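Local coordinates for protein snaclec convulxin subunit alpha (Crotalus durissus, PDB 1UMR) that activates platelets as a snake venom lectin by binding the platelet collagen receptor glycoprotein VI, at residues A[16-21]-A[126-131]. Residues are numbered along the deposited sequence; the frame is centred on the assembly and turned at random.
Sequences YRIFNE and PFVCKF
R17 pairs with C129 and F19 with F127 as the antiparallel hydrogen-bonded pairs of strands 14-20 and 125-131, whose short segments run at 156° to each other, their axes coming within 4.6 Å at their closest. Pairing a strand near the start of the chain with the last strand is how the C-type lectin fold brings its two ends together; in the four-stranded sheet these two are the inner strands, about a hundred residues apart in sequence. C129 N to R17 O is short and nearly straight, 2.9 Å, while the return bond from R17 N to C129 O is more bent. F19 N lies almost in line with the C=O of F127, 2.7 Å from its O, though its N-H is bent somewhat off that line; F127 N to F19 O is weak at 3.5 Å.

One face carries Y16, I18, V128 and K130 and is covered by helix 47-60. The extended K130 chain runs beside the Y16 ring, with K130 CD 3.7 Å from Y16 CE2, and both tips end at E49: K130 NZ in a salt bridge, Y16 OH in a hydrogen bond. Further along, I18 CB rests on V128 CG2, and both residues touch V57 and V68.

R17, F19, F127 and C129 share the other face, where F19, F127 and C129 meet helix 25-35 while R17 is partly exposed. F127 CG sits between its backbone N and carbonyl carbon (chi1 56°), which swings the ring toward F19, and F19 CB lies over one face of it, 4.0 Å from the ring centroid. The two rings themselves are near parallel but slid apart, barely overlapping. F31 meets F19 edge-to-face. C129 SG, disulfide-bonded to C32 of that helix, approaches the F19 ring obliquely, 3.7 Å from CE2 of F19.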
loop_
_atom_site.group_PDB
_atom_site.type_symbol
_atom_site.label_atom_id
_atom_site.label_comp_id
_atom_site.label_asym_id
_atom_site.label_seq_id
_atom_site.Cartn_x
_atom_site.Cartn_y
_atom_site.Cartn_z
ATOM N N TYR A 16 -16.619 -11.673 -49.821
ATOM C CA TYR A 16 -16.745 -10.218 -50.010
ATOM C C TYR A 16 -17.000 -9.765 -51.472
ATOM O O TYR A 16 -16.710 -10.461 -52.437
ATOM C CB TYR A 16 -15.445 -9.537 -49.570
ATOM C CG TYR A 16 -14.978 -9.865 -48.176
ATOM C CD1 TYR A 16 -14.383 -11.083 -47.923
ATOM C CD2 TYR A 16 -15.146 -8.927 -47.076
ATOM C CE1 TYR A 16 -13.907 -11.411 -46.700
ATOM C CE2 TYR A 16 -14.695 -9.205 -45.810
ATOM C CZ TYR A 16 -14.034 -10.510 -45.624
ATOM O OH TYR A 16 -13.506 -10.900 -44.421
ATOM N N ARG A 17 -17.534 -8.566 -51.654
ATOM C CA ARG A 17 -17.646 -8.029 -53.016
ATOM C C ARG A 17 -18.050 -6.567 -52.929
ATOM O O ARG A 17 -18.964 -6.260 -52.207
ATOM C CB ARG A 17 -18.674 -8.790 -53.826
ATOM C CG ARG A 17 -18.742 -8.151 -55.241
ATOM C CD ARG A 17 -19.885 -8.781 -56.056
ATOM N NE ARG A 17 -20.035 -8.558 -57.504
ATOM C CZ ARG A 17 -21.070 -9.133 -58.199
ATOM N NH1 ARG A 17 -21.940 -9.976 -57.569
ATOM N NH2 ARG A 17 -21.243 -8.896 -59.491
ATOM N N ILE A 18 -17.328 -5.665 -53.600
ATOM C CA ILE A 18 -17.789 -4.306 -53.790
ATOM C C ILE A 18 -18.847 -4.197 -54.888
ATOM O O ILE A 18 -18.685 -4.708 -55.976
ATOM C CB ILE A 18 -16.634 -3.363 -53.998
ATOM C CG1 ILE A 18 -17.095 -1.935 -54.373
ATOM C CG2 ILE A 18 -15.525 -3.936 -54.950
ATOM C CD1 ILE A 18 -15.912 -1.087 -54.260
ATOM N N PHE A 19 -19.981 -3.597 -54.588
ATOM C CA PHE A 19 -20.924 -3.304 -55.678
ATOM C C PHE A 19 -20.722 -1.851 -56.195
ATOM O O PHE A 19 -20.931 -0.891 -55.455
ATOM C CB PHE A 19 -22.364 -3.587 -55.241
ATOM C CG PHE A 19 -22.613 -5.037 -55.077
ATOM C CD1 PHE A 19 -23.093 -5.808 -56.180
ATOM C CD2 PHE A 19 -22.167 -5.710 -53.920
ATOM C CE1 PHE A 19 -23.239 -7.164 -56.073
ATOM C CE2 PHE A 19 -22.385 -7.109 -53.795
ATOM C CZ PHE A 19 -22.880 -7.856 -54.889
ATOM N N ASN A 20 -20.321 -1.691 -57.450
ATOM C CA ASN A 20 -20.292 -0.365 -57.980
ATOM C C ASN A 20 -21.637 0.185 -58.389
ATOM O O ASN A 20 -21.890 0.332 -59.557
ATOM C CB ASN A 20 -19.401 -0.404 -59.151
ATOM C CG ASN A 20 -17.940 -0.493 -58.751
ATOM O OD1 ASN A 20 -17.247 0.510 -58.235
ATOM N ND2 ASN A 20 -17.382 -1.683 -59.056
ATOM N N GLU A 21 -22.475 0.533 -57.435
ATOM C CA GLU A 21 -23.845 1.013 -57.612
ATOM C C GLU A 21 -24.007 1.999 -56.462
ATOM O O GLU A 21 -23.494 1.750 -55.351
ATOM C CB GLU A 21 -24.866 -0.068 -57.280
ATOM C CG GLU A 21 -25.867 -0.432 -58.346
ATOM C CD GLU A 21 -25.619 -1.877 -58.730
ATOM O OE1 GLU A 21 -24.830 -2.040 -59.697
ATOM O OE2 GLU A 21 -26.145 -2.836 -58.035
ATOM N N PRO A 126 -21.125 3.523 -53.672
ATOM C CA PRO A 126 -20.849 2.097 -53.770
ATOM C C PRO A 126 -20.616 1.596 -52.341
ATOM O O PRO A 126 -20.525 2.419 -51.403
ATOM C CB PRO A 126 -19.599 1.995 -54.675
ATOM C CG PRO A 126 -19.029 3.395 -54.736
ATOM C CD PRO A 126 -20.115 4.344 -54.366
ATOM N N PHE A 127 -20.552 0.268 -52.188
ATOM C CA PHE A 127 -20.516 -0.343 -50.892
ATOM C C PHE A 127 -19.967 -1.744 -51.039
ATOM O O PHE A 127 -19.983 -2.306 -52.192
ATOM C CB PHE A 127 -21.921 -0.363 -50.351
ATOM C CG PHE A 127 -22.873 -1.039 -51.227
ATOM C CD1 PHE A 127 -23.533 -0.343 -52.195
ATOM C CD2 PHE A 127 -23.155 -2.392 -51.078
ATOM C CE1 PHE A 127 -24.486 -0.958 -53.034
ATOM C CE2 PHE A 127 -24.127 -2.981 -51.896
ATOM C CZ PHE A 127 -24.790 -2.220 -52.903
ATOM N N VAL A 128 -19.453 -2.287 -49.913
ATOM C CA VAL A 128 -18.944 -3.646 -49.875
ATOM C C VAL A 128 -19.843 -4.548 -49.103
ATOM O O VAL A 128 -20.294 -4.152 -48.053
ATOM C CB VAL A 128 -17.492 -3.660 -49.299
ATOM C CG1 VAL A 128 -16.870 -5.120 -49.170
ATOM C CG2 VAL A 128 -16.625 -2.852 -50.192
ATOM N N CYS A 129 -20.157 -5.743 -49.649
ATOM C CA CYS A 129 -20.931 -6.777 -48.951
ATOM C C CYS A 129 -20.039 -7.894 -48.341
ATOM O O CYS A 129 -18.938 -8.186 -48.849
ATOM C CB CYS A 129 -21.938 -7.419 -49.856
ATOM S SG CYS A 129 -23.274 -6.291 -50.327
ATOM N N LYS A 130 -20.467 -8.474 -47.231
ATOM C CA LYS A 130 -19.740 -9.575 -46.580
ATOM C C LYS A 130 -20.686 -10.628 -46.058
ATOM O O LYS A 130 -21.794 -10.339 -45.616
ATOM C CB LYS A 130 -18.740 -9.100 -45.523
ATOM C CG LYS A 130 -18.279 -10.159 -44.446
ATOM C CD LYS A 130 -17.489 -9.424 -43.328
ATOM C CE LYS A 130 -17.021 -10.356 -42.153
ATOM N NZ LYS A 130 -16.054 -9.694 -41.239
ATOM N N PHE A 131 -20.306 -11.884 -46.221
ATOM C CA PHE A 131 -21.064 -12.993 -45.650
ATOM C C PHE A 131 -20.213 -14.241 -45.449
ATOM O O PHE A 131 -19.141 -14.330 -46.034
ATOM C CB PHE A 131 -22.281 -13.313 -46.487
ATOM C CG PHE A 131 -22.030 -14.189 -47.641
ATOM C CD1 PHE A 131 -21.876 -13.669 -48.925
ATOM C CD2 PHE A 131 -22.091 -15.561 -47.483
ATOM C CE1 PHE A 131 -21.714 -14.478 -50.056
ATOM C CE2 PHE A 131 -21.959 -16.420 -48.562
ATOM C CZ PHE A 131 -21.779 -15.884 -49.892
#